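Local coordinates for enterobactin synthetase component F-related protein (Vibrio cholerae serotype O1, PDB 4OXI), which is an adenylation-domain protein that binds glycyl-adenosine-5'-phosphate and probably activates glycine with ATP, in a pathway of lipopolysaccharide modification linked to antimicrobial peptide resistance, at residues 52-63 with 273-281; 68-76 with 106-115. All blocks are in the same frame, centred on the assembly; numbering follows the deposited sequence.

How the contacts relate
Contact 1 packs helix 51-62 on the C-terminal end of helix 268-279. Contact 2 sets the hairpin of strands 67-71 and 74-77 against helix 108-119. Their centres lie 16 Å apart, on the same side of the chain's centre. Strand 67-71 follows helix 51-62 after a short link, so neighbouring parts of the chain serve both contacts. Helices 268-279 and 108-119 also touch directly: Leu277 CD1 is 3.5 Å from Trp115 CZ2, and Ile273 CD1 is 3.7 Å from Ile114 CD1. Neither contact includes the ligand; in contact 1 the side chain of Phe274 is about 13 Å from the bound glycyl-adenosine-5'-phosphate (GAP).

Contact 1 (52-63 with 273-281)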
loop_
_atom_site.group_PDB
_atom_site.type_symbol
_atom_site.label_atom_id
_atom_site.label_comp_id
_atom_site.label_asym_id
_atom_site.label_seq_id
_atom_site.Cartn_x
_atom_site.Cartn_y
_atom_site.Cartn_z
ATOM N N THR A 52 -16.722 -8.831 -10.573
ATOM C CA THR A 52 -15.980 -7.583 -10.362
ATOM C C THR A 52 -15.146 -7.222 -11.583
ATOM O O THR A 52 -15.131 -6.077 -12.027
ATOM C CB THR A 52 -15.044 -7.659 -9.144
ATOM O OG1 THR A 52 -15.799 -7.995 -7.976
ATOM C CG2 THR A 52 -14.352 -6.312 -8.920
ATOM N N ARG A 53 -14.444 -8.205 -12.125
ATOM C CA ARG A 53 -13.723 -7.984 -13.363
ATOM C C ARG A 53 -14.676 -7.530 -14.471
ATOM O O ARG A 53 -14.330 -6.656 -15.276
ATOM C CB ARG A 53 -12.989 -9.249 -13.772
ATOM C CG ARG A 53 -12.273 -9.123 -15.083
ATOM C CD ARG A 53 -11.248 -10.230 -15.256
ATOM N NE ARG A 53 -10.295 -9.805 -16.259
ATOM C CZ ARG A 53 -9.056 -9.403 -16.001
ATOM N NH1 ARG A 53 -8.293 -9.002 -16.996
ATOM N NH2 ARG A 53 -8.572 -9.426 -14.769
ATOM N N HIS A 54 -15.882 -8.102 -14.507
ATOM C CA HIS A 54 -16.853 -7.707 -15.534
ATOM C C HIS A 54 -17.258 -6.253 -15.374
ATOM O O HIS A 54 -17.366 -5.528 -16.353
ATOM C CB HIS A 54 -18.116 -8.572 -15.505
ATOM C CG HIS A 54 -19.186 -8.090 -16.434
ATOM N ND1 HIS A 54 -19.176 -8.362 -17.788
ATOM C CD2 HIS A 54 -20.286 -7.329 -16.212
ATOM C CE1 HIS A 54 -20.230 -7.801 -18.356
ATOM N NE2 HIS A 54 -20.922 -7.171 -17.421
ATOM N N SER A 55 -17.485 -5.839 -14.131
ATOM C CA SER A 55 -17.839 -4.459 -13.852
ATOM C C SER A 55 -16.742 -3.498 -14.299
ATOM O O SER A 55 -17.030 -2.407 -14.783
ATOM C CB SER A 55 -18.091 -4.273 -12.361
ATOM O OG SER A 55 -19.105 -5.143 -11.920
ATOM N N ILE A 56 -15.487 -3.902 -14.131
ATOM C CA ILE A 56 -14.382 -3.050 -14.537
ATOM C C ILE A 56 -14.346 -2.919 -16.054
ATOM O O ILE A 56 -14.222 -1.807 -16.583
ATOM C CB ILE A 56 -13.022 -3.558 -13.991
ATOM C CG1 ILE A 56 -12.882 -3.195 -12.517
ATOM C CG2 ILE A 56 -11.877 -2.956 -14.767
ATOM C CD1 ILE A 56 -11.693 -3.845 -11.829
ATOM N N LEU A 57 -14.463 -4.041 -16.760
ATOM C CA LEU A 57 -14.475 -3.996 -18.221
ATOM C C LEU A 57 -15.653 -3.173 -18.752
ATOM O O LEU A 57 -15.502 -2.414 -19.709
ATOM C CB LEU A 57 -14.491 -5.401 -18.806
ATOM C CG LEU A 57 -13.255 -6.234 -18.481
ATOM C CD1 LEU A 57 -13.276 -7.538 -19.245
ATOM C CD2 LEU A 57 -12.007 -5.444 -18.810
ATOM N N ALA A 58 -16.818 -3.310 -18.124
ATOM C CA ALA A 58 -17.995 -2.539 -18.539
ATOM C C ALA A 58 -17.787 -1.040 -18.315
ATOM O O ALA A 58 -18.128 -0.236 -19.175
ATOM C CB ALA A 58 -19.251 -3.025 -17.803
ATOM N N ALA A 59 -17.230 -0.676 -17.158
ATOM C CA ALA A 59 -16.938 0.720 -16.833
ATOM C C ALA A 59 -16.024 1.385 -17.862
ATOM O O ALA A 59 -16.215 2.550 -18.215
ATOM C CB ALA A 59 -16.334 0.826 -15.435
ATOM N N ILE A 60 -15.031 0.642 -18.339
ATOM C CA ILE A 60 -14.119 1.151 -19.351
ATOM C C ILE A 60 -14.884 1.465 -20.640
ATOM O O ILE A 60 -14.688 2.518 -21.248
ATOM C CB ILE A 60 -12.987 0.144 -19.639
ATOM C CG1 ILE A 60 -12.097 -0.011 -18.404
ATOM C CG2 ILE A 60 -12.159 0.585 -20.829
ATOM C CD1 ILE A 60 -11.045 -1.092 -18.548
ATOM N N GLN A 61 -15.769 0.555 -21.032
ATOM C CA GLN A 61 -16.560 0.723 -22.249
ATOM C C GLN A 61 -17.534 1.880 -22.119
ATOM O O GLN A 61 -17.637 2.720 -23.008
ATOM C CB GLN A 61 -17.351 -0.550 -22.550
ATOM C CG GLN A 61 -16.505 -1.745 -22.939
ATOM C CD GLN A 61 -17.344 -3.001 -23.197
ATOM O OE1 GLN A 61 -18.209 -3.361 -22.392
ATOM N NE2 GLN A 61 -17.092 -3.667 -24.321
ATOM N N ALA A 62 -18.260 1.904 -21.008
ATOM C CA ALA A 62 -19.276 2.915 -20.785
ATOM C C ALA A 62 -18.681 4.320 -20.697
ATOM O O ALA A 62 -19.367 5.298 -20.967
ATOM C CB ALA A 62 -20.064 2.595 -19.526
ATOM N N ASN A 63 -17.415 4.431 -20.307
ATOM C CA ASN A 63 -16.819 5.756 -20.137
ATOM C C ASN A 63 -15.600 5.993 -21.015
ATOM O O ASN A 63 -14.721 6.770 -20.652
ATOM C CB ASN A 63 -16.468 6.006 -18.673
ATOM C CG ASN A 63 -17.669 5.877 -17.756
ATOM O OD1 ASN A 63 -18.441 6.818 -17.602
ATOM N ND2 ASN A 63 -17.821 4.711 -17.126
ATOM N N ILE A 273 -6.497 3.170 -7.369
ATOM C CA ILE A 273 -6.486 2.836 -8.794
ATOM C C ILE A 273 -7.708 2.035 -9.237
ATOM O O ILE A 273 -8.330 2.354 -10.251
ATOM C CB ILE A 273 -5.202 2.050 -9.171
ATOM C CG1 ILE A 273 -3.963 2.927 -8.997
ATOM C CG2 ILE A 273 -5.271 1.549 -10.592
ATOM C CD1 ILE A 273 -2.654 2.212 -9.351
ATOM N N PHE A 274 -8.062 0.990 -8.496
ATOM C CA PHE A 274 -9.135 0.117 -8.960
ATOM C C PHE A 274 -10.523 0.584 -8.553
ATOM O O PHE A 274 -11.501 0.279 -9.239
ATOM C CB PHE A 274 -8.847 -1.346 -8.601
ATOM C CG PHE A 274 -7.678 -1.893 -9.353
ATOM C CD1 PHE A 274 -7.829 -2.297 -10.673
ATOM C CD2 PHE A 274 -6.418 -1.944 -8.773
ATOM C CE1 PHE A 274 -6.753 -2.763 -11.391
ATOM C CE2 PHE A 274 -5.334 -2.413 -9.485
ATOM C CZ PHE A 274 -5.497 -2.824 -10.795
ATOM N N TYR A 275 -10.590 1.341 -7.456
ATOM C CA TYR A 275 -11.811 2.032 -7.052
ATOM C C TYR A 275 -12.197 3.016 -8.151
ATOM O O TYR A 275 -13.354 3.106 -8.551
ATOM C CB TYR A 275 -11.519 2.835 -5.800
ATOM C CG TYR A 275 -12.700 3.293 -4.975
ATOM C CD1 TYR A 275 -13.962 2.707 -5.093
ATOM C CD2 TYR A 275 -12.532 4.300 -4.041
ATOM C CE1 TYR A 275 -15.028 3.133 -4.285
ATOM C CE2 TYR A 275 -13.565 4.721 -3.246
ATOM C CZ TYR A 275 -14.811 4.145 -3.367
ATOM O OH TYR A 275 -15.807 4.620 -2.546
ATOM N N SER A 276 -11.222 3.776 -8.637
ATOM C CA SER A 276 -11.516 4.727 -9.696
ATOM C C SER A 276 -11.927 3.987 -10.971
ATOM O O SER A 276 -12.868 4.372 -11.657
ATOM C CB SER A 276 -10.308 5.623 -9.971
ATOM O OG SER A 276 -10.573 6.485 -11.073
ATOM N N LEU A 277 -11.213 2.918 -11.280
ATOM C CA LEU A 277 -11.407 2.207 -12.536
ATOM C C LEU A 277 -12.800 1.574 -12.619
ATOM O O LEU A 277 -13.479 1.684 -13.633
ATOM C CB LEU A 277 -10.330 1.130 -12.668
ATOM C CG LEU A 277 -10.144 0.290 -13.933
ATOM C CD1 LEU A 277 -10.197 1.097 -15.225
ATOM C CD2 LEU A 277 -8.799 -0.404 -13.812
ATOM N N ILE A 278 -13.225 0.911 -11.551
ATOM C CA ILE A 278 -14.506 0.222 -11.568
ATOM C C ILE A 278 -15.655 1.222 -11.653
ATOM O O ILE A 278 -16.758 0.876 -12.077
ATOM C CB ILE A 278 -14.674 -0.698 -10.342
ATOM C CG1 ILE A 278 -15.865 -1.645 -10.535
ATOM C CG2 ILE A 278 -14.844 0.117 -9.084
ATOM C CD1 ILE A 278 -15.973 -2.695 -9.447
ATOM N N SER A 279 -15.375 2.469 -11.279
ATOM C CA SER A 279 -16.390 3.508 -11.242
ATOM C C SER A 279 -16.423 4.349 -12.503
ATOM O O SER A 279 -17.333 5.152 -12.671
ATOM C CB SER A 279 -16.136 4.446 -10.065
ATOM O OG SER A 279 -15.993 3.724 -8.860
ATOM N N GLY A 280 -15.420 4.196 -13.368
ATOM C CA GLY A 280 -15.296 5.061 -14.537
ATOM C C GLY A 280 -14.914 6.490 -14.164
ATOM O O GLY A 280 -15.062 7.416 -14.965
ATOM N N ALA A 281 -14.397 6.664 -12.949
ATOM C CA ALA A 281 -14.031 7.982 -12.437
ATOM C C ALA A 281 -12.669 8.427 -12.950
ATOM O O ALA A 281 -12.021 7.686 -13.703
ATOM C CB ALA A 281 -14.048 7.978 -10.920
#
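Ile56 meets Ile278 at about a right angle, and the two side chains form the middle of this helix pair. CG1 of Ile56 lies 3.8 Å from CB of Ile278. The other branch of Ile56, CG2, turns to Leu277 and meets its CG at 3.8 Å, again with the side chains crossed. Beyond CG1, CD1 of Ile56 approaches the Phe274 ring obliquely.

Ile278 has CG1 anti to its backbone N (chi1 -167°). This carries its CD1 along helix 52-62 to CB of Ser55 and CG2 of Thr52, the latter at 4.0 Å. The hydroxyl of Ser55 bonds back to Glu51 O, and it is the CB that packs. On the other flank, Leu277 CD1 reaches CG1 of Ile60 at 3.9 Å.

Ala59 faces the end of the second helix. Its CB sits 3.4 Å from Ile278 O and also touches Leu277 O. The next turn brings Asn63 over Gly280, with ND2 3.6 Å from the glycine CA. That amide is held by a bond from ND2 to Ala59 O (2.9 Å), made in the carbonyl plane on a lone pair. Gly280 has positive phi and closes helix 268-279 with a Schellman motif.

Tyr118 of helix 108-119 packs on Ile56, and Tyr78 of helix 78-95 packs on Leu277. The segment axes come within 8.0 Å at 62°. The arrangement is a buried, apolar helix-helix crossing, here within the AMP-binding fold of an adenylation domain.

Contact 2 (68-76 with 106-115); sequences ALWVKQKTY and RDLAAYSAIW
Leu69 and Leu108 join a beta hairpin to the first turn of a helix in this buried contact. Strands 68-71 and 74-76 are linked by a type I' turn, and Ala68 and Leu69 facing Tyr76 form a classic beta bulge. The hairpin edges a mixed sheet, where strand 67-71 pairs with strand 282-285.

The apolar contacts lie along the helix. Leu69 CD2 touches CD1 of Leu108 and, at 3.9 Å, CB of Tyr111. A turn later Ala68 CB meets CH2 of Trp115. Nearer the hairpin turn, Val71 CG1 packs 4.3 Å from Leu108 CB.

One methyl rests on a backbone carbonyl just before the helix: Val71 CG2 is 3.5 Å from Arg106 O.

One aromatic contact is a CH-pi interaction. Leu108 CD1 stands over the centre of the Tyr76 ring, 3.9 Å from its centroid and 6° off the normal. CD2 lies by the phenol end, 3.6 Å from OH.

The charged contact closes the turn end. Lys72, extended beyond CG, brings NZ to Asp107 in a salt bridge that probably steadies the carboxylate. Asp107 is also the N-cap: its OD2 accepts from Ala109 N at 3.0 Å. The two oxygens thus divide the work, and OD1 takes Lys72 NZ on its anti lone pair at 2.9 Å.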
loop_
_atom_site.group_PDB
_atom_site.type_symbol
_atom_site.label_atom_id
_atom_site.label_comp_id
_atom_site.label_asym_id
_atom_site.label_seq_id
_atom_site.Cartn_x
_atom_site.Cartn_y
_atom_site.Cartn_z
ATOM N N ALA A 68 -9.832 9.381 -17.587
ATOM C CA ALA A 68 -9.540 8.272 -16.661
ATOM C C ALA A 68 -8.403 8.594 -15.690
ATOM O O ALA A 68 -8.381 8.100 -14.559
ATOM C CB ALA A 68 -9.197 7.004 -17.433
ATOM N N LEU A 69 -7.460 9.414 -16.143
ATOM C CA LEU A 69 -6.238 9.663 -15.400
ATOM C C LEU A 69 -5.761 11.098 -15.592
ATOM O O LEU A 69 -5.667 11.592 -16.729
ATOM C CB LEU A 69 -5.137 8.708 -15.893
ATOM C CG LEU A 69 -3.779 8.782 -15.177
ATOM C CD1 LEU A 69 -3.882 8.266 -13.749
ATOM C CD2 LEU A 69 -2.703 7.997 -15.937
ATOM N N TRP A 70 -5.452 11.773 -14.489
ATOM C CA TRP A 70 -4.715 13.036 -14.578
ATOM C C TRP A 70 -3.355 12.835 -13.909
ATOM O O TRP A 70 -3.292 12.348 -12.777
ATOM C CB TRP A 70 -5.471 14.164 -13.882
ATOM C CG TRP A 70 -4.754 15.505 -13.927
ATOM C CD1 TRP A 70 -4.939 16.508 -14.848
ATOM C CD2 TRP A 70 -3.745 15.978 -13.018
ATOM N NE1 TRP A 70 -4.109 17.571 -14.563
ATOM C CE2 TRP A 70 -3.364 17.274 -13.450
ATOM C CE3 TRP A 70 -3.130 15.438 -11.880
ATOM C CZ2 TRP A 70 -2.388 18.033 -12.786
ATOM C CZ3 TRP A 70 -2.163 16.186 -11.219
ATOM C CH2 TRP A 70 -1.799 17.475 -11.674
ATOM N N VAL A 71 -2.279 13.196 -14.608
ATOM C CA VAL A 71 -0.924 13.086 -14.054
ATOM C C VAL A 71 0.027 14.104 -14.708
ATOM O O VAL A 71 0.129 14.182 -15.942
ATOM C CB VAL A 71 -0.364 11.629 -14.174
ATOM C CG1 VAL A 71 -0.281 11.175 -15.639
ATOM C CG2 VAL A 71 1.015 11.507 -13.502
ATOM N N LYS A 72 0.716 14.883 -13.881
ATOM C CA LYS A 72 1.657 15.898 -14.394
ATOM C C LYS A 72 1.051 16.755 -15.496
ATOM O O LYS A 72 1.553 16.767 -16.622
ATOM C CB LYS A 72 2.937 15.238 -14.936
ATOM C CG LYS A 72 3.761 14.497 -13.868
ATOM C CD LYS A 72 4.965 13.816 -14.521
ATOM C CE LYS A 72 5.730 13.003 -13.518
ATOM N NZ LYS A 72 6.843 12.286 -14.191
ATOM N N GLN A 73 -0.059 17.413 -15.183
ATOM C CA GLN A 73 -0.673 18.387 -16.076
ATOM C C GLN A 73 -1.240 17.789 -17.383
ATOM O O GLN A 73 -1.611 18.535 -18.299
ATOM C CB GLN A 73 0.315 19.524 -16.370
ATOM C CG GLN A 73 -0.356 20.820 -16.739
ATOM C CD GLN A 73 0.574 22.002 -16.605
ATOM O OE1 GLN A 73 0.276 22.955 -15.882
ATOM N NE2 GLN A 73 1.705 21.954 -17.309
ATOM N N LYS A 74 -1.323 16.459 -17.476
ATOM C CA LYS A 74 -1.964 15.843 -18.642
ATOM C C LYS A 74 -3.122 14.931 -18.276
ATOM O O LYS A 74 -3.092 14.236 -17.262
ATOM C CB LYS A 74 -0.958 15.061 -19.485
ATOM C CG LYS A 74 0.089 15.915 -20.158
ATOM C CD LYS A 74 0.812 15.117 -21.230
ATOM C CE LYS A 74 1.752 16.009 -22.022
ATOM N NZ LYS A 74 2.655 16.779 -21.123
ATOM N N THR A 75 -4.142 14.919 -19.121
ATOM C CA THR A 75 -5.309 14.085 -18.878
ATOM C C THR A 75 -5.426 13.020 -19.965
ATOM O O THR A 75 -5.158 13.298 -21.131
ATOM C CB THR A 75 -6.563 14.954 -18.850
ATOM O OG1 THR A 75 -6.340 16.032 -17.932
ATOM C CG2 THR A 75 -7.771 14.154 -18.410
ATOM N N TYR A 76 -5.802 11.800 -19.578
ATOM C CA TYR A 76 -5.927 10.693 -20.525
ATOM C C TYR A 76 -7.299 10.073 -20.362
ATOM O O TYR A 76 -7.727 9.780 -19.233
ATOM C CB TYR A 76 -4.834 9.627 -20.285
ATOM C CG TYR A 76 -3.424 10.184 -20.326
ATOM C CD1 TYR A 76 -2.676 10.161 -21.499
ATOM C CD2 TYR A 76 -2.857 10.757 -19.204
ATOM C CE1 TYR A 76 -1.393 10.689 -21.547
ATOM C CE2 TYR A 76 -1.575 11.285 -19.242
ATOM C CZ TYR A 76 -0.848 11.243 -20.409
ATOM O OH TYR A 76 0.429 11.767 -20.440
ATOM N N ARG A 106 4.615 7.690 -10.079
ATOM C CA ARG A 106 3.829 8.926 -10.231
ATOM C C ARG A 106 3.890 9.471 -11.634
ATOM O O ARG A 106 4.033 10.675 -11.848
ATOM C CB ARG A 106 4.253 9.996 -9.214
ATOM C CG ARG A 106 3.855 9.587 -7.790
ATOM C CD ARG A 106 4.169 10.617 -6.721
ATOM N NE ARG A 106 4.073 9.967 -5.414
ATOM C CZ ARG A 106 2.930 9.712 -4.779
ATOM N NH1 ARG A 106 1.761 10.080 -5.309
ATOM N NH2 ARG A 106 2.961 9.092 -3.604
ATOM N N ASP A 107 3.790 8.558 -12.587
ATOM C CA ASP A 107 3.990 8.886 -13.979
ATOM C C ASP A 107 3.069 7.991 -14.806
ATOM O O ASP A 107 2.709 6.887 -14.370
ATOM C CB ASP A 107 5.449 8.625 -14.348
ATOM C CG ASP A 107 5.764 8.999 -15.788
ATOM O OD1 ASP A 107 6.212 10.147 -16.011
ATOM O OD2 ASP A 107 5.558 8.158 -16.700
ATOM N N LEU A 108 2.694 8.459 -15.990
ATOM C CA LEU A 108 1.785 7.723 -16.862
ATOM C C LEU A 108 2.197 6.263 -17.058
ATOM O O LEU A 108 1.345 5.361 -17.080
ATOM C CB LEU A 108 1.730 8.412 -18.221
ATOM C CG LEU A 108 1.105 7.611 -19.361
ATOM C CD1 LEU A 108 -0.391 7.434 -19.102
ATOM C CD2 LEU A 108 1.364 8.306 -20.706
ATOM N N ALA A 109 3.498 6.034 -17.207
ATOM C CA ALA A 109 4.008 4.695 -17.496
ATOM C C ALA A 109 3.660 3.711 -16.383
ATOM O O ALA A 109 3.333 2.569 -16.658
ATOM C CB ALA A 109 5.499 4.739 -17.722
ATOM N N ALA A 110 3.693 4.151 -15.127
ATOM C CA ALA A 110 3.333 3.250 -14.018
ATOM C C ALA A 110 1.872 2.829 -14.077
ATOM O O ALA A 110 1.562 1.642 -13.911
ATOM C CB ALA A 110 3.640 3.893 -12.677
ATOM N N TYR A 111 0.970 3.793 -14.295
ATOM C CA TYR A 111 -0.470 3.497 -14.319
ATOM C C TYR A 111 -0.873 2.719 -15.586
ATOM O O TYR A 111 -1.758 1.871 -15.537
ATOM C CB TYR A 111 -1.303 4.787 -14.112
ATOM C CG TYR A 111 -0.898 5.455 -12.815
ATOM C CD1 TYR A 111 -1.485 5.104 -11.620
ATOM C CD2 TYR A 111 0.133 6.381 -12.787
ATOM C CE1 TYR A 111 -1.070 5.678 -10.417
ATOM C CE2 TYR A 111 0.551 6.951 -11.610
ATOM C CZ TYR A 111 -0.052 6.597 -10.430
ATOM O OH TYR A 111 0.386 7.180 -9.266
ATOM N N SER A 112 -0.223 3.018 -16.711
ATOM C CA SER A 112 -0.401 2.250 -17.941
ATOM C C SER A 112 -0.075 0.779 -17.705
ATOM O O SER A 112 -0.816 -0.098 -18.113
ATOM C CB SER A 112 0.566 2.775 -19.015
ATOM O OG SER A 112 0.082 3.969 -19.594
ATOM N N ALA A 113 1.071 0.523 -17.074
ATOM C CA ALA A 113 1.535 -0.845 -16.837
ATOM C C ALA A 113 0.664 -1.572 -15.836
ATOM O O ALA A 113 0.442 -2.773 -15.971
ATOM C CB ALA A 113 2.996 -0.852 -16.375
ATOM N N ILE A 114 0.164 -0.857 -14.831
ATOM C CA ILE A 114 -0.721 -1.479 -13.843
ATOM C C ILE A 114 -2.072 -1.889 -14.460
ATOM O O ILE A 114 -2.551 -3.002 -14.223
ATOM C CB ILE A 114 -0.927 -0.584 -12.613
ATOM C CG1 ILE A 114 0.383 -0.461 -11.830
ATOM C CG2 ILE A 114 -1.998 -1.180 -11.705
ATOM C CD1 ILE A 114 0.327 0.482 -10.654
ATOM N N TRP A 115 -2.661 -1.017 -15.276
ATOM C CA TRP A 115 -3.861 -1.381 -16.025
ATOM C C TRP A 115 -3.556 -2.548 -16.964
ATOM O O TRP A 115 -4.357 -3.459 -17.104
ATOM C CB TRP A 115 -4.315 -0.225 -16.901
ATOM C CG TRP A 115 -5.086 0.825 -16.245
ATOM C CD1 TRP A 115 -4.880 1.361 -15.008
ATOM C CD2 TRP A 115 -6.198 1.529 -16.813
ATOM N NE1 TRP A 115 -5.809 2.359 -14.765
ATOM C CE2 TRP A 115 -6.627 2.479 -15.860
ATOM C CE3 TRP A 115 -6.871 1.451 -18.035
ATOM C CZ2 TRP A 115 -7.699 3.342 -16.094
ATOM C CZ3 TRP A 115 -7.956 2.299 -18.260
ATOM C CH2 TRP A 115 -8.352 3.235 -17.296
#